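Local atomic coordinates of KLLA0B12012p (PDB entry 6Y3P), a protein that probably binds ATP through its C-terminal ATP-grasp domain of the tubulin-tyrosine ligase family and directly partners the mRNA decapping enzyme Dcp2. Residues N72-R77 and S325-G330; K78-K83 and L344-F349; G225-F230 and E393-K398. All coordinates share one frame; numbering follows the deposited sequence.

Contact 1: residues N72-R77 and S325-G330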
loop_
_atom_site.group_PDB
_atom_site.type_symbol
_atom_site.label_atom_id
_atom_site.label_comp_id
_atom_site.label_asym_id
_atom_site.label_seq_id
_atom_site.Cartn_x
_atom_site.Cartn_y
_atom_site.Cartn_z
ATOM N N ASN A 72 12.574 -11.000 -6.229
ATOM C CA ASN A 72 11.268 -10.636 -5.682
ATOM C C ASN A 72 11.168 -9.112 -5.423
ATOM O O ASN A 72 10.645 -8.673 -4.405
ATOM C CB ASN A 72 10.946 -11.462 -4.425
ATOM C CG ASN A 72 11.824 -11.163 -3.239
ATOM O OD1 ASN A 72 13.042 -11.265 -3.305
ATOM N ND2 ASN A 72 11.217 -10.833 -2.109
ATOM N N SER A 73 11.655 -8.306 -6.371
ATOM C CA SER A 73 11.558 -6.851 -6.303
ATOM C C SER A 73 11.741 -6.232 -7.667
ATOM O O SER A 73 12.482 -6.779 -8.506
ATOM C CB SER A 73 12.609 -6.252 -5.366
ATOM O OG SER A 73 12.309 -4.892 -5.094
ATOM N N TYR A 74 11.117 -5.043 -7.852
ATOM C CA TYR A 74 11.297 -4.217 -9.040
ATOM C C TYR A 74 12.339 -3.165 -8.696
ATOM O O TYR A 74 12.680 -3.004 -7.520
ATOM C CB TYR A 74 9.981 -3.582 -9.515
ATOM C CG TYR A 74 9.049 -4.559 -10.189
ATOM C CD1 TYR A 74 8.148 -5.314 -9.449
ATOM C CD2 TYR A 74 9.025 -4.686 -11.575
ATOM C CE1 TYR A 74 7.287 -6.218 -10.062
ATOM C CE2 TYR A 74 8.157 -5.576 -12.204
ATOM C CZ TYR A 74 7.279 -6.332 -11.443
ATOM O OH TYR A 74 6.410 -7.204 -12.050
ATOM N N ILE A 75 12.887 -2.486 -9.717
ATOM C CA ILE A 75 13.929 -1.483 -9.531
ATOM C C ILE A 75 13.336 -0.087 -9.309
ATOM O O ILE A 75 13.686 0.567 -8.325
ATOM C CB ILE A 75 14.951 -1.553 -10.688
ATOM C CG1 ILE A 75 15.800 -2.836 -10.558
ATOM C CG2 ILE A 75 15.863 -0.317 -10.706
ATOM C CD1 ILE A 75 16.729 -3.141 -11.715
ATOM N N TYR A 76 12.445 0.361 -10.216
ATOM C CA TYR A 76 11.829 1.687 -10.175
ATOM C C TYR A 76 10.408 1.600 -9.660
ATOM O O TYR A 76 9.491 1.312 -10.423
ATOM C CB TYR A 76 11.871 2.365 -11.569
ATOM C CG TYR A 76 13.265 2.603 -12.107
ATOM C CD1 TYR A 76 14.072 3.614 -11.588
ATOM C CD2 TYR A 76 13.795 1.796 -13.105
ATOM C CE1 TYR A 76 15.368 3.813 -12.047
ATOM C CE2 TYR A 76 15.078 2.003 -13.593
ATOM C CZ TYR A 76 15.862 3.020 -13.067
ATOM O OH TYR A 76 17.129 3.242 -13.550
ATOM N N ARG A 77 10.214 1.828 -8.370
ATOM C CA ARG A 77 8.878 1.742 -7.829
ATOM C C ARG A 77 8.534 2.908 -6.869
ATOM O O ARG A 77 7.482 2.886 -6.238
ATOM C CB ARG A 77 8.649 0.346 -7.213
ATOM C CG ARG A 77 9.336 0.067 -5.903
ATOM C CD ARG A 77 10.558 -0.824 -6.018
ATOM N NE ARG A 77 11.398 -0.584 -4.841
ATOM C CZ ARG A 77 11.407 -1.340 -3.750
ATOM N NH1 ARG A 77 12.158 -1.004 -2.708
ATOM N NH2 ARG A 77 10.679 -2.447 -3.696
ATOM N N SER A 325 11.302 -9.611 -12.861
ATOM C CA SER A 325 10.946 -9.237 -11.496
ATOM C C SER A 325 9.533 -9.656 -11.186
ATOM O O SER A 325 8.721 -9.804 -12.091
ATOM C CB SER A 325 11.038 -7.728 -11.306
ATOM O OG SER A 325 12.351 -7.252 -11.512
ATOM N N LEU A 326 9.258 -9.846 -9.905
ATOM C CA LEU A 326 7.935 -9.994 -9.320
ATOM C C LEU A 326 8.000 -9.271 -7.990
ATOM O O LEU A 326 9.091 -9.093 -7.463
ATOM C CB LEU A 326 7.369 -11.439 -9.186
ATOM C CG LEU A 326 8.039 -12.454 -8.245
ATOM C CD1 LEU A 326 7.744 -12.155 -6.760
ATOM C CD2 LEU A 326 7.513 -13.814 -8.550
ATOM N N GLU A 327 6.880 -8.817 -7.473
ATOM C CA GLU A 327 6.897 -8.153 -6.183
ATOM C C GLU A 327 5.531 -8.185 -5.556
ATOM O O GLU A 327 4.554 -7.894 -6.235
ATOM C CB GLU A 327 7.436 -6.702 -6.262
ATOM C CG GLU A 327 7.731 -6.131 -4.878
ATOM C CD GLU A 327 8.504 -4.834 -4.767
ATOM O OE1 GLU A 327 9.085 -4.400 -5.786
ATOM O OE2 GLU A 327 8.529 -4.249 -3.657
ATOM N N THR A 328 5.461 -8.484 -4.247
ATOM C CA THR A 328 4.175 -8.400 -3.581
ATOM C C THR A 328 4.245 -7.183 -2.653
ATOM O O THR A 328 5.184 -7.014 -1.874
ATOM C CB THR A 328 3.625 -9.713 -3.006
ATOM O OG1 THR A 328 3.238 -9.550 -1.646
ATOM C CG2 THR A 328 4.522 -10.891 -3.198
ATOM N N PHE A 329 3.279 -6.294 -2.828
ATOM C CA PHE A 329 3.173 -5.055 -2.084
ATOM C C PHE A 329 1.981 -5.155 -1.133
ATOM O O PHE A 329 1.037 -5.905 -1.395
ATOM C CB PHE A 329 2.913 -3.877 -3.044
ATOM C CG PHE A 329 3.910 -3.681 -4.160
ATOM C CD1 PHE A 329 3.731 -4.303 -5.392
ATOM C CD2 PHE A 329 4.981 -2.804 -4.010
ATOM C CE1 PHE A 329 4.631 -4.080 -6.447
ATOM C CE2 PHE A 329 5.878 -2.576 -5.066
ATOM C CZ PHE A 329 5.701 -3.223 -6.272
ATOM N N GLY A 330 2.038 -4.348 -0.071
ATOM C CA GLY A 330 0.977 -4.191 0.909
ATOM C C GLY A 330 0.193 -2.920 0.646
ATOM O O GLY A 330 0.695 -1.821 0.896
HETATM O O HOH W 1 8.371 -9.203 -3.023
#
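The carboxylate of Glu327 receives both the guanidinium of Arg77 and a backbone N-H of the loop 72-77, joining that loop to strand 326-335 in this ATP-grasp fold of the tubulin-tyrosine ligase family. Arg77 NH2 forms a salt bridge with Glu327 OE2 at 2.8 Å and reaches OE1 by a weak hydrogen bond; the acid sits at the edge of the guanidinium, the two planes 37° apart. Arg77, at the N-cap of helix 78-81, bends at chi2 to bring this end round, and its guanidinium also makes a cation-pi contact with Tyr55. OE1 further accepts the N-H of Tyr74 at 3.0 Å, a nearly straight bond (168° at the hydrogen) that arrives from above the carboxylate plane. Glu327 spans the gap with CG anti to its backbone N (chi1 -168°) and an extended chain; the positive charge beside this buried acid would probably favour its ionised form. Ser325 OG donates to Ser73 O at 3.0 Å, from above the carbonyl plane, while Ser73 OG donates to the carbonyl of the next residue, Tyr74 O. A water completes the polar seam, donating to Asn72 O and accepting the N-H of Thr328. Further out, the Tyr74 ring is met at its edge by Glu327 CB, 3.5 Å from CD1, and its phenol oxygen hydrogen-bonds to Gly225 O. The Asn72 side chain is directed elsewhere, its OD1 taking the N-H of Gly53, yet its CB rests 4.0 Å from Leu326 CD1. Over one face of the Tyr74 ring stands Ser325 CB, a CH-pi contact 3.7 Å from the centroid.

Contact 2: residues K78-K83 and L344-F349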
loop_
_atom_site.group_PDB
_atom_site.type_symbol
_atom_site.label_atom_id
_atom_site.label_comp_id
_atom_site.label_asym_id
_atom_site.label_seq_id
_atom_site.Cartn_x
_atom_site.Cartn_y
_atom_site.Cartn_z
ATOM N N LYS A 78 9.390 3.940 -6.818
ATOM C CA LYS A 78 9.263 5.155 -5.989
ATOM C C LYS A 78 7.951 5.904 -6.241
ATOM O O LYS A 78 7.365 6.445 -5.304
ATOM C CB LYS A 78 10.485 6.069 -6.224
ATOM C CG LYS A 78 10.292 7.554 -5.953
ATOM C CD LYS A 78 11.617 8.236 -5.733
ATOM C CE LYS A 78 11.423 9.700 -5.476
ATOM N NZ LYS A 78 12.676 10.359 -5.026
ATOM N N ALA A 79 7.483 5.893 -7.508
ATOM C CA ALA A 79 6.235 6.506 -7.976
ATOM C C ALA A 79 4.985 5.910 -7.293
ATOM O O ALA A 79 3.928 6.531 -7.357
ATOM C CB ALA A 79 6.131 6.375 -9.495
ATOM N N ILE A 80 5.087 4.719 -6.646
ATOM C CA ILE A 80 3.938 4.131 -5.946
ATOM C C ILE A 80 4.240 3.866 -4.462
ATOM O O ILE A 80 3.348 4.040 -3.647
ATOM C CB ILE A 80 3.281 2.890 -6.657
ATOM C CG1 ILE A 80 4.083 1.577 -6.472
ATOM C CG2 ILE A 80 3.012 3.174 -8.140
ATOM C CD1 ILE A 80 3.304 0.314 -6.736
ATOM N N ILE A 81 5.479 3.490 -4.092
ATOM C CA ILE A 81 5.785 3.205 -2.672
ATOM C C ILE A 81 6.074 4.483 -1.861
ATOM O O ILE A 81 6.068 4.427 -0.631
ATOM C CB ILE A 81 6.861 2.105 -2.451
ATOM C CG1 ILE A 81 8.217 2.454 -3.128
ATOM C CG2 ILE A 81 6.321 0.741 -2.888
ATOM C CD1 ILE A 81 9.459 1.721 -2.556
ATOM N N ARG A 82 6.244 5.635 -2.524
ATOM C CA ARG A 82 6.437 6.897 -1.808
ATOM C C ARG A 82 5.143 7.688 -1.884
ATOM O O ARG A 82 4.733 8.076 -2.974
ATOM C CB ARG A 82 7.632 7.698 -2.357
ATOM C CG ARG A 82 8.995 7.058 -2.078
ATOM C CD ARG A 82 9.592 7.468 -0.737
ATOM N NE ARG A 82 9.859 8.908 -0.652
ATOM C CZ ARG A 82 10.961 9.505 -1.105
ATOM N NH1 ARG A 82 11.917 8.795 -1.695
ATOM N NH2 ARG A 82 11.111 10.816 -0.976
ATOM N N LYS A 83 4.490 7.907 -0.724
ATOM C CA LYS A 83 3.194 8.597 -0.611
ATOM C C LYS A 83 3.204 10.027 -1.203
ATOM O O LYS A 83 2.164 10.457 -1.697
ATOM C CB LYS A 83 2.654 8.558 0.847
ATOM C CG LYS A 83 1.204 9.062 1.087
ATOM C CD LYS A 83 0.161 8.701 -0.002
ATOM C CE LYS A 83 -1.074 9.589 -0.015
ATOM N NZ LYS A 83 -2.052 9.238 1.066
ATOM N N LEU A 344 -4.744 4.684 0.827
ATOM C CA LEU A 344 -3.926 5.520 1.665
ATOM C C LEU A 344 -2.467 5.432 1.232
ATOM O O LEU A 344 -1.830 6.466 1.045
ATOM C CB LEU A 344 -4.121 5.125 3.146
ATOM C CG LEU A 344 -3.219 5.806 4.171
ATOM C CD1 LEU A 344 -3.582 7.304 4.357
ATOM C CD2 LEU A 344 -3.266 5.058 5.498
ATOM N N GLU A 345 -1.926 4.207 1.096
ATOM C CA GLU A 345 -0.510 3.998 0.743
ATOM C C GLU A 345 -0.239 2.605 0.219
ATOM O O GLU A 345 -1.051 1.680 0.383
ATOM C CB GLU A 345 0.404 4.263 1.958
ATOM C CG GLU A 345 0.196 3.278 3.102
ATOM C CD GLU A 345 0.774 3.664 4.450
ATOM O OE1 GLU A 345 1.646 4.562 4.487
ATOM O OE2 GLU A 345 0.371 3.052 5.468
ATOM N N VAL A 346 0.945 2.465 -0.384
ATOM C CA VAL A 346 1.466 1.225 -0.929
ATOM C C VAL A 346 2.793 1.020 -0.197
ATOM O O VAL A 346 3.632 1.909 -0.179
ATOM C CB VAL A 346 1.616 1.320 -2.480
ATOM C CG1 VAL A 346 2.278 0.077 -3.070
ATOM C CG2 VAL A 346 0.274 1.606 -3.160
ATOM N N ASN A 347 2.935 -0.113 0.472
ATOM C CA ASN A 347 4.135 -0.466 1.223
ATOM C C ASN A 347 4.862 -1.625 0.558
ATOM O O ASN A 347 4.282 -2.681 0.303
ATOM C CB ASN A 347 3.814 -0.812 2.688
ATOM C CG ASN A 347 3.185 0.319 3.454
ATOM O OD1 ASN A 347 3.812 1.346 3.733
ATOM N ND2 ASN A 347 1.923 0.160 3.787
ATOM N N ALA A 348 6.130 -1.386 0.265
ATOM C CA ALA A 348 7.088 -2.337 -0.281
ATOM C C ALA A 348 7.573 -3.139 0.911
ATOM O O ALA A 348 7.641 -2.604 2.029
ATOM C CB ALA A 348 8.279 -1.589 -0.889
ATOM N N PHE A 349 7.920 -4.410 0.665
ATOM C CA PHE A 349 8.449 -5.361 1.645
ATOM C C PHE A 349 7.651 -5.316 2.981
ATOM O O PHE A 349 8.210 -5.050 4.053
ATOM C CB PHE A 349 9.973 -5.155 1.796
ATOM C CG PHE A 349 10.697 -5.721 0.588
ATOM C CD1 PHE A 349 10.735 -5.017 -0.616
ATOM C CD2 PHE A 349 11.277 -6.986 0.633
ATOM C CE1 PHE A 349 11.352 -5.561 -1.743
ATOM C CE2 PHE A 349 11.880 -7.535 -0.499
ATOM C CZ PHE A 349 11.928 -6.814 -1.677
HETATM O O HOH W 2 2.642 5.048 -1.158
#
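Lys83 sets out with CG anti to its backbone N (chi1 -171°), then folds at chi2 (38°) and chi4 (-78°), so that its methylenes curl round the oxygen of Leu344 and NZ meets it. The resulting hydrogen bond from NZ to Leu344 O is 2.8 Å long, lies in the carbonyl plane and uses a lone pair. Gln198 OE1 and Leu107 O also accept from this ammonium, so three oxygens from separate parts of the chain grip it. The strand being met, 341-347, carries a classic beta bulge, Leu344 and Glu345 both facing Asp332 on the neighbouring strand of the antiparallel sheet. Across from it, the short helix 78-81 ends against Val346. A water bridges the two backbones, donating to Ile80 O and accepting the N-H of Val346, while Val346 CB comes within 3.4 Å of the same Ile80 O. Apolar packing adjoins this bridge: Ile80 CD1 touches Val346 CG1 at 3.8 Å, backed by Phe308 and Ala311 of helix 290-313, and Ile81 CG2 lies 3.6 Å from Ala348 CB. Ile81 CA also points its hydrogen at Val346 O, 3.5 Å away. An alanine in place of Lys83 would remove the ammonium and its three bonds, and would probably loosen the hold between the start of helix 83-95 and the bulged strand. The three acceptors named are all neutral amide or carbonyl oxygens and Glu345 OE1 is 6.9 Å from NZ, so the charge of Lys83 is probably stabilised largely by their dipoles.

Contact 3: residues G225-F230 and E393-K398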
loop_
_atom_site.group_PDB
_atom_site.type_symbol
_atom_site.label_atom_id
_atom_site.label_comp_id
_atom_site.label_asym_id
_atom_site.label_seq_id
_atom_site.Cartn_x
_atom_site.Cartn_y
_atom_site.Cartn_z
ATOM N N GLY A 225 6.363 -9.779 -13.672
ATOM C CA GLY A 225 6.984 -9.457 -14.956
ATOM C C GLY A 225 6.588 -8.114 -15.535
ATOM O O GLY A 225 6.399 -7.154 -14.784
ATOM N N ASP A 226 6.432 -8.054 -16.894
ATOM C CA ASP A 226 6.028 -6.847 -17.613
ATOM C C ASP A 226 4.780 -7.065 -18.510
ATOM O O ASP A 226 4.916 -7.244 -19.717
ATOM C CB ASP A 226 7.209 -6.242 -18.399
ATOM C CG ASP A 226 6.981 -4.869 -19.029
ATOM O OD1 ASP A 226 5.794 -4.480 -19.227
ATOM O OD2 ASP A 226 7.985 -4.219 -19.410
ATOM N N LEU A 227 3.558 -6.944 -17.969
ATOM C CA LEU A 227 3.206 -6.758 -16.570
ATOM C C LEU A 227 1.890 -7.442 -16.323
ATOM O O LEU A 227 0.938 -7.247 -17.081
ATOM C CB LEU A 227 3.067 -5.256 -16.218
ATOM C CG LEU A 227 2.531 -4.901 -14.800
ATOM C CD1 LEU A 227 3.638 -4.988 -13.739
ATOM C CD2 LEU A 227 1.933 -3.512 -14.783
ATOM N N GLN A 228 1.814 -8.190 -15.221
ATOM C CA GLN A 228 0.581 -8.785 -14.734
ATOM C C GLN A 228 0.405 -8.337 -13.311
ATOM O O GLN A 228 1.375 -8.309 -12.546
ATOM C CB GLN A 228 0.623 -10.293 -14.807
ATOM C CG GLN A 228 0.243 -10.826 -16.181
ATOM C CD GLN A 228 0.504 -12.297 -16.227
ATOM O OE1 GLN A 228 1.656 -12.735 -16.139
ATOM N NE2 GLN A 228 -0.560 -13.092 -16.251
ATOM N N VAL A 229 -0.818 -7.927 -12.962
ATOM C CA VAL A 229 -1.141 -7.455 -11.618
ATOM C C VAL A 229 -2.167 -8.388 -11.012
ATOM O O VAL A 229 -3.207 -8.642 -11.616
ATOM C CB VAL A 229 -1.564 -5.971 -11.529
ATOM C CG1 VAL A 229 -1.666 -5.539 -10.061
ATOM C CG2 VAL A 229 -0.599 -5.058 -12.293
ATOM N N PHE A 230 -1.838 -8.938 -9.838
ATOM C CA PHE A 230 -2.660 -9.909 -9.157
ATOM C C PHE A 230 -3.016 -9.423 -7.779
ATOM O O PHE A 230 -2.138 -9.085 -6.980
ATOM C CB PHE A 230 -1.924 -11.243 -9.051
ATOM C CG PHE A 230 -1.592 -11.892 -10.369
ATOM C CD1 PHE A 230 -2.505 -12.727 -10.999
ATOM C CD2 PHE A 230 -0.357 -11.686 -10.971
ATOM C CE1 PHE A 230 -2.194 -13.337 -12.208
ATOM C CE2 PHE A 230 -0.045 -12.305 -12.174
ATOM C CZ PHE A 230 -0.969 -13.119 -12.789
ATOM N N GLU A 393 -6.191 -11.815 -11.492
ATOM C CA GLU A 393 -5.495 -10.943 -12.427
ATOM C C GLU A 393 -6.392 -9.753 -12.749
ATOM O O GLU A 393 -7.435 -9.938 -13.382
ATOM C CB GLU A 393 -5.115 -11.683 -13.690
ATOM C CG GLU A 393 -4.037 -10.948 -14.457
ATOM C CD GLU A 393 -3.940 -11.421 -15.885
ATOM O OE1 GLU A 393 -4.627 -10.835 -16.750
ATOM O OE2 GLU A 393 -3.256 -12.439 -16.121
ATOM N N VAL A 394 -5.982 -8.537 -12.305
ATOM C CA VAL A 394 -6.767 -7.306 -12.437
ATOM C C VAL A 394 -6.253 -6.391 -13.551
ATOM O O VAL A 394 -6.955 -5.469 -13.972
ATOM C CB VAL A 394 -6.904 -6.558 -11.079
ATOM C CG1 VAL A 394 -7.563 -7.441 -10.037
ATOM C CG2 VAL A 394 -5.548 -6.046 -10.571
ATOM N N LEU A 395 -5.028 -6.632 -14.012
ATOM C CA LEU A 395 -4.420 -5.879 -15.113
ATOM C C LEU A 395 -3.383 -6.721 -15.771
ATOM O O LEU A 395 -2.641 -7.428 -15.085
ATOM C CB LEU A 395 -3.781 -4.557 -14.640
ATOM C CG LEU A 395 -3.256 -3.617 -15.744
ATOM C CD1 LEU A 395 -4.415 -2.952 -16.530
ATOM C CD2 LEU A 395 -2.294 -2.578 -15.184
ATOM N N LYS A 396 -3.318 -6.630 -17.102
ATOM C CA LYS A 396 -2.299 -7.273 -17.913
ATOM C C LYS A 396 -1.880 -6.308 -18.996
ATOM O O LYS A 396 -2.725 -5.858 -19.778
ATOM C CB LYS A 396 -2.802 -8.588 -18.517
ATOM C CG LYS A 396 -1.693 -9.474 -19.088
ATOM C CD LYS A 396 -2.110 -10.196 -20.393
ATOM C CE LYS A 396 -3.092 -11.339 -20.234
ATOM N NZ LYS A 396 -2.510 -12.504 -19.511
ATOM N N LEU A 397 -0.589 -5.958 -19.029
ATOM C CA LEU A 397 -0.022 -5.114 -20.081
ATOM C C LEU A 397 0.937 -5.943 -20.918
ATOM O O LEU A 397 1.733 -6.710 -20.361
ATOM C CB LEU A 397 0.723 -3.896 -19.513
ATOM C CG LEU A 397 -0.082 -2.906 -18.665
ATOM C CD1 LEU A 397 0.842 -1.908 -18.019
ATOM C CD2 LEU A 397 -1.129 -2.167 -19.492
ATOM N N LYS A 398 0.876 -5.778 -22.255
ATOM C CA LYS A 398 1.772 -6.465 -23.188
ATOM C C LYS A 398 2.945 -5.548 -23.508
ATOM O O LYS A 398 2.810 -4.686 -24.388
ATOM C CB LYS A 398 1.038 -6.894 -24.483
ATOM C CG LYS A 398 0.251 -8.187 -24.339
ATOM C CD LYS A 398 -1.010 -8.188 -25.195
ATOM C CE LYS A 398 -2.039 -9.193 -24.718
ATOM N NZ LYS A 398 -2.726 -8.758 -23.466
#
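Glu393 OE2 is held by two nitrogens, one strong and one weak. Gln228 NE2 donates to it at 2.8 Å, with OE2 in the plane of the amide but approached from above the plane of its own carboxylate, the two planes standing 78° apart. Lys396 NZ adds a long, weak salt bridge at 3.5 Å, reached by a chain bent at three successive torsions. Beneath these polar ends, Gln228 CG and Lys396 CG run side by side, 3.7 Å apart, as neighbours in a non-hydrogen-bonded pair. The backbones form an antiparallel edge of the large sheet of this ATP-grasp domain, strand 391-396 running along strand 228-239. Leu227 and Leu397 exchange two backbone hydrogen bonds, each N-H to the other's carbonyl oxygen; Val229 N donates to Leu395 O at 2.8 Å, but Val229 O accepts from Val394 N. That shift of one residue between Val229 and Phe230 is a beta bulge, which sets Phe230 against Glu393. On the sheet face opposite Gln228, Val229 CG2 packs on Leu395 CB; its CG1 meets CG2 of the bulge residue Val394 (3.9 Å), with Val304 and Phe308 of helix 290-313 against Val229. Leu227 follows a cis peptide and lays CD2 against Leu397 CD1 at 3.8 Å. Phe230 CE1 meets Glu393 CB at 3.7 Å, while its ring stacks with that of Phe391.

In the fold
From the N terminus the chain passes strand 69-71 and enters two consecutive segments, 72-77 and 78-83, whose partners lie about 250 residues later on the adjacent strands 326-335 and 341-347. Contact 1 closes the first long loop and contact 2 the second; they cross rather than nest, and meet where Gly330 N probably hydrogen-bonds to Asn347 O. Contact 3 starts within both loops, at 225-230, and closes after them near the C terminus, crossing both. It adjoins contact 1 through Gly225 but stays about 8 Å from contact 2 at the nearest atoms. All three reach the same antiparallel sheet, tying the N-terminal connection and the C-terminal strand to it.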